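Local coordinates for protein tyrosinase (Burkholderia thailandensis, PDB 5ZRD) that catalyses the ortho-hydroxylation of monophenols to catechols and probably their further oxidation to quinones, using a pair of copper ions, at residues S260-S265 and D341-Y346. Residues are numbered along the deposited sequence; the frame is centred on the assembly and turned at random.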
# COMPACT_ATOMS: atom_id res chain seq x y z
N SER A 260 -9.63 -33.31 -4.59
CA SER A 260 -8.20 -33.60 -4.59
C SER A 260 -7.75 -34.05 -3.19
O SER A 260 -7.03 -35.11 -3.05
CB SER A 260 -7.40 -32.42 -5.09
OG SER A 260 -6.02 -32.59 -4.84
N VAL A 261 -8.18 -33.30 -2.18
CA VAL A 261 -7.77 -33.59 -0.82
C VAL A 261 -8.42 -34.91 -0.37
O VAL A 261 -7.77 -35.79 0.28
CB VAL A 261 -8.05 -32.41 0.14
CG1 VAL A 261 -7.68 -32.74 1.59
CG2 VAL A 261 -7.31 -31.16 -0.30
N TRP A 262 -9.68 -35.10 -0.71
CA TRP A 262 -10.36 -36.38 -0.45
C TRP A 262 -9.56 -37.53 -1.09
O TRP A 262 -9.36 -38.59 -0.48
CB TRP A 262 -11.80 -36.35 -0.97
CG TRP A 262 -12.59 -37.59 -0.65
CD1 TRP A 262 -12.64 -38.75 -1.37
CD2 TRP A 262 -13.46 -37.78 0.47
NE1 TRP A 262 -13.46 -39.66 -0.76
CE2 TRP A 262 -13.99 -39.08 0.36
CE3 TRP A 262 -13.86 -36.98 1.54
CZ2 TRP A 262 -14.88 -39.61 1.30
CZ3 TRP A 262 -14.72 -37.50 2.48
CH2 TRP A 262 -15.24 -38.80 2.35
N ASN A 263 -9.15 -37.35 -2.34
CA ASN A 263 -8.41 -38.39 -3.05
C ASN A 263 -7.02 -38.61 -2.40
O ASN A 263 -6.43 -39.68 -2.60
CB ASN A 263 -8.31 -38.04 -4.53
CG ASN A 263 -9.62 -38.25 -5.27
OD1 ASN A 263 -10.51 -38.98 -4.80
ND2 ASN A 263 -9.75 -37.68 -6.45
N SER A 264 -6.47 -37.64 -1.67
CA SER A 264 -5.15 -37.86 -1.03
C SER A 264 -5.32 -38.56 0.33
O SER A 264 -4.33 -38.99 0.86
CB SER A 264 -4.34 -36.57 -0.88
OG SER A 264 -3.96 -36.00 -2.14
N SER A 265 -6.54 -38.72 0.86
CA SER A 265 -6.78 -39.17 2.24
C SER A 265 -7.77 -40.34 2.31
O SER A 265 -8.15 -40.72 3.40
CB SER A 265 -7.27 -38.01 3.11
OG SER A 265 -8.49 -37.43 2.62
N ASP A 341 -25.13 -31.07 2.64
CA ASP A 341 -24.28 -30.75 3.75
C ASP A 341 -22.89 -30.50 3.16
O ASP A 341 -22.56 -30.98 2.10
CB ASP A 341 -24.28 -31.90 4.76
CG ASP A 341 -24.02 -33.25 4.11
OD1 ASP A 341 -24.97 -33.88 3.59
OD2 ASP A 341 -22.87 -33.70 4.10
N ILE A 342 -22.11 -29.73 3.90
CA ILE A 342 -20.79 -29.34 3.59
C ILE A 342 -19.93 -29.65 4.82
O ILE A 342 -20.32 -29.36 5.92
CB ILE A 342 -20.82 -27.85 3.22
CG1 ILE A 342 -21.54 -27.70 1.88
CG2 ILE A 342 -19.43 -27.22 3.21
CD1 ILE A 342 -21.37 -26.38 1.22
N ILE A 343 -18.78 -30.29 4.62
CA ILE A 343 -17.88 -30.56 5.74
C ILE A 343 -17.22 -29.26 6.18
O ILE A 343 -16.45 -28.69 5.42
CB ILE A 343 -16.82 -31.58 5.33
CG1 ILE A 343 -17.47 -32.94 5.07
CG2 ILE A 343 -15.69 -31.64 6.34
CD1 ILE A 343 -16.68 -33.81 4.11
N ARG A 344 -17.50 -28.81 7.39
CA ARG A 344 -16.98 -27.53 7.87
C ARG A 344 -15.45 -27.53 7.78
O ARG A 344 -14.77 -28.41 8.27
CB ARG A 344 -17.44 -27.25 9.31
CG ARG A 344 -18.49 -26.15 9.45
CD ARG A 344 -19.90 -26.57 9.04
NE ARG A 344 -20.66 -27.31 10.06
CZ ARG A 344 -21.93 -27.07 10.42
NH1 ARG A 344 -22.55 -27.88 11.27
NH2 ARG A 344 -22.58 -26.02 9.94
N ASN A 345 -14.92 -26.54 7.11
CA ASN A 345 -13.49 -26.20 7.09
C ASN A 345 -12.69 -27.19 6.25
O ASN A 345 -11.44 -27.18 6.34
CB ASN A 345 -12.90 -26.06 8.50
CG ASN A 345 -13.34 -24.77 9.19
OD1 ASN A 345 -13.30 -23.72 8.59
ND2 ASN A 345 -13.71 -24.84 10.46
N TYR A 346 -13.37 -28.02 5.46
CA TYR A 346 -12.72 -28.86 4.48
C TYR A 346 -12.16 -27.99 3.35
O TYR A 346 -12.75 -27.01 2.98
CB TYR A 346 -13.68 -29.91 3.90
CG TYR A 346 -13.01 -31.16 3.38
CD1 TYR A 346 -12.56 -32.13 4.25
CD2 TYR A 346 -12.88 -31.42 2.02
CE1 TYR A 346 -12.00 -33.31 3.80
CE2 TYR A 346 -12.27 -32.58 1.55
CZ TYR A 346 -11.82 -33.53 2.46
OH TYR A 346 -11.26 -34.72 2.06
O HOH W 1 -10.60 -36.51 4.05
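A type II beta turn from I343 to Y346, closed by Y346 N bonding I343 O, lies in the loop after helix 315-334, away from the copper site, and faces residues 260-265 of helix 256-265, with 8.7 Å between the CA atoms of V261 and Y346. Tyrosine suits the end of this turn because its long side chain brings a hydroxyl up to the helix backbone. With CG anti to the backbone N (chi1 -154°), Y346 OH lies 3.1 Å from W262 CA. The W262 side chain crosses that of Y346 at about a right angle, with W262 CE3 4.1 Å from Y346 CZ. Farther along the indole, I343 CD1 loosely meets CZ3, so both ends of the turn reach the same broad tryptophan. V261 adds a small branched surface, CG1, alongside the phenol. One water, in the plane of the Y346 ring at its edge, lies 2.8 Å from Y346 OH and donates to S265 OG, a short side chain close to the backbone. N345 hydrogen-bonds D483 of a second subunit, and poorly ordered R344 forms a salt bridge to E533 of that subunit. The contact thus rests on the phenol tip set against backbone and indole, with looser apolar packing, while water satisfies the hydroxyl.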